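Local coordinates for DBF2 kinase activator protein MOB1 (PDB 2HJN), which binds and activates the protein kinase DBF2, allowing its phosphorylation by CDC15 in late anaphase as part of the mitotic exit network, at residues Q171-Y185 with E216-V230. Numbering follows the deposited sequence.
With ZN (zinc ion), chain B; SO4 (sulfate ion), chain C.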
# COMPACT_ATOMS: atom_id res chain seq x y z
N GLN A 171 23.36 -9.72 5.76
CA GLN A 171 23.84 -8.34 6.02
C GLN A 171 23.87 -7.36 4.86
O GLN A 171 23.44 -6.21 5.01
CB GLN A 171 25.17 -8.31 6.80
CG GLN A 171 24.92 -8.35 8.28
CD GLN A 171 26.19 -8.46 9.09
OE1 GLN A 171 26.68 -7.45 9.60
NE2 GLN A 171 26.74 -9.68 9.20
N PRO A 172 24.38 -7.81 3.69
CA PRO A 172 24.31 -7.01 2.46
C PRO A 172 22.85 -6.67 2.06
O PRO A 172 22.57 -5.51 1.72
CB PRO A 172 25.01 -7.89 1.43
CG PRO A 172 26.02 -8.80 2.34
CD PRO A 172 25.14 -9.08 3.50
N ILE A 173 21.95 -7.64 2.15
CA ILE A 173 20.54 -7.40 1.85
C ILE A 173 19.91 -6.34 2.78
O ILE A 173 19.24 -5.43 2.29
CB ILE A 173 19.67 -8.72 1.88
CG1 ILE A 173 20.04 -9.67 0.73
CG2 ILE A 173 18.17 -8.37 1.71
CD1 ILE A 173 19.46 -11.15 0.97
N LEU A 174 20.09 -6.48 4.09
CA LEU A 174 19.61 -5.47 5.07
C LEU A 174 20.22 -4.09 4.85
O LEU A 174 19.49 -3.09 4.85
CB LEU A 174 19.82 -5.95 6.54
CG LEU A 174 18.78 -6.87 7.18
CD1 LEU A 174 17.86 -7.63 6.24
CD2 LEU A 174 19.29 -7.79 8.27
N ARG A 175 21.55 -4.02 4.59
CA ARG A 175 22.20 -2.73 4.31
C ARG A 175 21.57 -2.01 3.09
O ARG A 175 21.30 -0.79 3.10
CB ARG A 175 23.71 -2.93 4.05
CG ARG A 175 24.59 -3.03 5.25
CD ARG A 175 26.12 -2.90 4.84
NE ARG A 175 26.57 -3.66 3.66
CZ ARG A 175 27.15 -4.87 3.70
NH1 ARG A 175 27.33 -5.52 4.85
NH2 ARG A 175 27.54 -5.45 2.58
N ARG A 176 21.33 -2.76 2.02
CA ARG A 176 20.64 -2.21 0.83
C ARG A 176 19.15 -1.81 1.04
O ARG A 176 18.72 -0.72 0.62
CB ARG A 176 20.85 -3.16 -0.33
CG ARG A 176 22.37 -3.32 -0.62
CD ARG A 176 22.65 -4.31 -1.75
NE ARG A 176 24.05 -4.70 -1.80
CZ ARG A 176 24.62 -5.33 -2.83
NH1 ARG A 176 23.91 -5.63 -3.93
NH2 ARG A 176 25.90 -5.68 -2.76
N LEU A 177 18.36 -2.68 1.68
CA LEU A 177 16.95 -2.35 1.93
C LEU A 177 16.82 -1.06 2.76
O LEU A 177 15.90 -0.26 2.52
CB LEU A 177 16.24 -3.53 2.60
CG LEU A 177 16.03 -4.79 1.73
CD1 LEU A 177 15.33 -5.93 2.53
CD2 LEU A 177 15.30 -4.51 0.41
N PHE A 178 17.73 -0.84 3.71
CA PHE A 178 17.74 0.43 4.48
C PHE A 178 17.77 1.67 3.61
O PHE A 178 17.04 2.58 3.90
CB PHE A 178 18.88 0.51 5.55
CG PHE A 178 18.76 1.73 6.48
CD1 PHE A 178 18.23 1.60 7.77
CD2 PHE A 178 19.23 2.98 6.07
CE1 PHE A 178 18.11 2.71 8.61
CE2 PHE A 178 19.08 4.13 6.90
CZ PHE A 178 18.53 3.98 8.16
N ARG A 179 18.63 1.70 2.57
CA ARG A 179 18.70 2.83 1.62
C ARG A 179 17.33 3.17 0.98
O ARG A 179 17.10 4.32 0.61
CB ARG A 179 19.71 2.51 0.48
CG ARG A 179 21.18 2.35 1.03
CD ARG A 179 22.26 1.85 0.08
NE ARG A 179 23.42 1.56 0.92
CZ ARG A 179 24.34 0.64 0.69
NH1 ARG A 179 24.28 -0.10 -0.40
NH2 ARG A 179 25.35 0.48 1.56
N VAL A 180 16.46 2.16 0.82
CA VAL A 180 15.08 2.39 0.27
C VAL A 180 14.25 3.13 1.31
O VAL A 180 13.55 4.10 0.97
CB VAL A 180 14.38 1.07 -0.15
CG1 VAL A 180 13.00 1.38 -0.76
CG2 VAL A 180 15.29 0.26 -1.17
N TYR A 181 14.31 2.70 2.57
CA TYR A 181 13.64 3.47 3.64
C TYR A 181 14.15 4.91 3.67
O TYR A 181 13.34 5.85 3.83
CB TYR A 181 13.89 2.87 5.04
CG TYR A 181 12.99 1.72 5.44
CD1 TYR A 181 11.62 1.89 5.63
CD2 TYR A 181 13.54 0.45 5.67
CE1 TYR A 181 10.83 0.81 6.02
CE2 TYR A 181 12.77 -0.60 6.06
CZ TYR A 181 11.42 -0.42 6.24
OH TYR A 181 10.72 -1.50 6.65
N ALA A 182 15.46 5.08 3.49
CA ALA A 182 16.04 6.44 3.56
C ALA A 182 15.47 7.35 2.46
O ALA A 182 15.15 8.54 2.71
CB ALA A 182 17.60 6.40 3.51
N HIS A 183 15.36 6.83 1.24
CA HIS A 183 14.78 7.64 0.14
C HIS A 183 13.30 8.02 0.41
O HIS A 183 12.87 9.15 0.11
CB HIS A 183 14.93 6.93 -1.23
CG HIS A 183 14.48 7.78 -2.37
ND1 HIS A 183 15.12 8.95 -2.73
CD2 HIS A 183 13.35 7.72 -3.13
CE1 HIS A 183 14.44 9.55 -3.69
NE2 HIS A 183 13.36 8.82 -3.95
N ILE A 184 12.52 7.06 0.92
CA ILE A 184 11.09 7.29 1.21
C ILE A 184 10.90 8.43 2.20
O ILE A 184 10.13 9.35 1.97
CB ILE A 184 10.31 5.98 1.72
CG1 ILE A 184 10.16 4.93 0.63
CG2 ILE A 184 8.84 6.28 2.12
CD1 ILE A 184 9.85 3.54 1.18
N TYR A 185 11.62 8.35 3.34
CA TYR A 185 11.47 9.32 4.43
C TYR A 185 11.93 10.71 4.01
O TYR A 185 11.29 11.71 4.35
CB TYR A 185 12.34 8.86 5.63
CG TYR A 185 11.61 8.03 6.64
CD1 TYR A 185 11.90 6.67 6.78
CD2 TYR A 185 10.58 8.59 7.43
CE1 TYR A 185 11.21 5.88 7.71
CE2 TYR A 185 9.88 7.81 8.34
CZ TYR A 185 10.20 6.45 8.48
OH TYR A 185 9.54 5.65 9.42
N GLU A 216 22.92 -7.72 15.80
CA GLU A 216 24.02 -6.87 15.32
C GLU A 216 24.28 -6.84 13.80
O GLU A 216 25.42 -6.76 13.36
CB GLU A 216 25.35 -6.98 16.14
CG GLU A 216 25.46 -7.91 17.31
CD GLU A 216 26.93 -8.06 17.81
OE1 GLU A 216 27.46 -7.12 18.47
OE2 GLU A 216 27.57 -9.11 17.51
N LEU A 217 23.21 -6.87 13.02
CA LEU A 217 23.29 -6.87 11.57
C LEU A 217 23.64 -5.47 11.01
O LEU A 217 24.36 -5.34 10.01
CB LEU A 217 21.96 -7.40 10.98
CG LEU A 217 21.48 -8.75 11.56
CD1 LEU A 217 20.03 -9.11 11.20
CD2 LEU A 217 22.40 -9.87 11.21
N LEU A 218 23.14 -4.44 11.68
CA LEU A 218 23.37 -3.06 11.27
C LEU A 218 23.92 -2.27 12.41
O LEU A 218 23.52 -2.46 13.57
CB LEU A 218 22.08 -2.37 10.81
CG LEU A 218 21.46 -2.78 9.49
CD1 LEU A 218 20.36 -1.76 9.18
CD2 LEU A 218 22.48 -2.83 8.33
N ARG A 219 24.82 -1.37 12.05
CA ARG A 219 25.51 -0.56 13.01
C ARG A 219 25.11 0.88 12.73
O ARG A 219 24.68 1.20 11.61
CB ARG A 219 27.02 -0.78 12.88
CG ARG A 219 27.58 -0.44 11.51
CD ARG A 219 28.79 -1.31 11.18
NE ARG A 219 29.90 -1.03 12.09
CZ ARG A 219 30.79 -0.05 11.93
NH1 ARG A 219 30.73 0.74 10.85
NH2 ARG A 219 31.74 0.12 12.84
N PRO A 220 25.23 1.74 13.76
CA PRO A 220 24.88 3.17 13.71
C PRO A 220 25.28 3.90 12.42
O PRO A 220 24.44 4.60 11.84
CB PRO A 220 25.56 3.73 14.97
CG PRO A 220 25.42 2.62 15.93
CD PRO A 220 25.69 1.36 15.12
N ALA A 221 26.51 3.71 11.96
CA ALA A 221 26.95 4.18 10.61
C ALA A 221 26.12 3.71 9.37
O ALA A 221 26.09 4.40 8.35
CB ALA A 221 28.42 3.79 10.39
N ASP A 222 25.51 2.52 9.43
CA ASP A 222 24.67 2.03 8.32
C ASP A 222 23.37 2.80 8.15
O ASP A 222 22.74 2.74 7.08
CB ASP A 222 24.36 0.55 8.47
CG ASP A 222 25.61 -0.32 8.43
OD1 ASP A 222 26.42 -0.13 7.48
OD2 ASP A 222 25.77 -1.18 9.32
N PHE A 223 22.99 3.54 9.18
CA PHE A 223 21.79 4.38 9.18
C PHE A 223 21.87 5.75 8.51
O PHE A 223 20.85 6.40 8.34
CB PHE A 223 21.30 4.61 10.61
CG PHE A 223 21.10 3.36 11.40
CD1 PHE A 223 21.43 3.32 12.75
CD2 PHE A 223 20.56 2.22 10.81
CE1 PHE A 223 21.23 2.17 13.50
CE2 PHE A 223 20.37 1.05 11.57
CZ PHE A 223 20.70 1.03 12.90
N GLY A 224 23.07 6.19 8.15
CA GLY A 224 23.34 7.45 7.42
C GLY A 224 22.58 8.65 7.95
O GLY A 224 22.74 9.03 9.11
N PRO A 225 21.67 9.21 7.12
CA PRO A 225 20.91 10.39 7.55
C PRO A 225 19.78 10.08 8.54
O PRO A 225 19.27 11.02 9.17
CB PRO A 225 20.33 10.91 6.22
CG PRO A 225 20.09 9.63 5.44
CD PRO A 225 21.30 8.78 5.76
N LEU A 226 19.38 8.81 8.67
CA LEU A 226 18.27 8.49 9.57
C LEU A 226 18.69 8.19 11.05
O LEU A 226 17.87 7.79 11.85
CB LEU A 226 17.34 7.40 8.98
CG LEU A 226 16.53 7.66 7.68
CD1 LEU A 226 15.55 6.51 7.43
CD2 LEU A 226 15.77 9.00 7.73
N LEU A 227 19.96 8.39 11.39
CA LEU A 227 20.43 8.09 12.77
C LEU A 227 19.55 8.64 13.88
O LEU A 227 19.25 7.89 14.79
CB LEU A 227 21.90 8.51 13.00
CG LEU A 227 22.36 8.05 14.40
CD1 LEU A 227 22.41 6.50 14.45
CD2 LEU A 227 23.66 8.67 14.82
N GLU A 228 19.13 9.91 13.81
CA GLU A 228 18.24 10.52 14.83
C GLU A 228 16.88 9.88 14.84
O GLU A 228 16.26 9.66 15.90
CB GLU A 228 18.06 12.05 14.61
CG GLU A 228 17.16 12.73 15.69
CD GLU A 228 17.05 14.25 15.54
OE1 GLU A 228 17.59 14.80 14.56
OE2 GLU A 228 16.41 14.91 16.40
N LEU A 229 16.38 9.58 13.65
CA LEU A 229 15.10 8.86 13.52
C LEU A 229 15.16 7.53 14.28
O LEU A 229 14.25 7.19 15.08
CB LEU A 229 14.80 8.66 12.01
CG LEU A 229 13.39 8.69 11.46
CD1 LEU A 229 12.72 7.48 11.95
CD2 LEU A 229 12.65 9.89 12.00
N VAL A 230 16.22 6.76 14.01
CA VAL A 230 16.41 5.47 14.67
C VAL A 230 16.48 5.70 16.19
O VAL A 230 15.88 4.94 16.96
CB VAL A 230 17.70 4.74 14.20
CG1 VAL A 230 17.85 3.40 14.92
CG2 VAL A 230 17.73 4.55 12.69
ZN ZN B . 11.90 9.44 -5.39
S SO4 C . 27.07 -2.82 -0.08
O1 SO4 C . 26.73 -4.03 0.68
O2 SO4 C . 27.34 -1.76 0.91
O3 SO4 C . 28.14 -3.05 -1.03
O4 SO4 C . 26.00 -2.34 -0.94
O HOH W 1 22.84 0.76 4.90
O HOH W 2 26.39 -3.85 7.70
O HOH W 3 23.82 3.22 3.83
O HOH W 4 25.93 1.00 4.50
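The ring of Phe-178 lies against Asp-222, Phe-223 and Leu-226, where residues 216-230 pack on helix 165-187 of the Mob1/phocein fold, a zinc-bearing helical domain. With CG anti to the backbone N (chi1 -172°), it reaches across to the 3-10 segment 220-226. Asp-222 O lies over one face, CZ rests 3.7 Å from Leu-226 CB, and Val-230 CG2 stands at the edge. The Phe-223 ring meets it obliquely, the planes 36° apart. A broad flat side chain suits this place because it can touch backbone and aliphatic groups at once.

Leucines line the helix on both sides of this ring: Leu-217 packs its CD1 tightly on Leu-174 CD2, Leu-218 lays CD2 against Arg-175 CG at 3.7 Å, and Leu-226 CD1 rests on Ala-182, whose small side chain leaves the approach clear, and lies 3.7 Å from Tyr-185 CD1, the two side chains crossing at about a right angle. Tyr-185 OH is hydrogen-bonded to Asn-202 OD1 on helix 198-214. His-183 joins Cys-101, Cys-106 and His-188 in binding zinc.

Beside this apolar layer the contact turns polar. The Arg-175 chain bends at chi3 (-45°), bringing a sulfate, probably from the crystallisation liquor, to the guanidinium edge, near its plane; NH2 donates to sulfate O1 at 2.5 Å, NE adds weak bonds, and Arg-179 gives two nearly straight ones. Waters link Asp-222 to these arginines: one joins OD1 to Arg-179 NH2, another donates to OD2 and weakly meets Arg-175 NH1. Were Arg-175 replaced by alanine, the Leu-218 methyl would probably lose its aliphatic cover and the sulfate one of its main donors. Between the backbones, a single water donates to both Arg-175 O, at 2.8 Å, and Asp-222 O, at 2.9 Å.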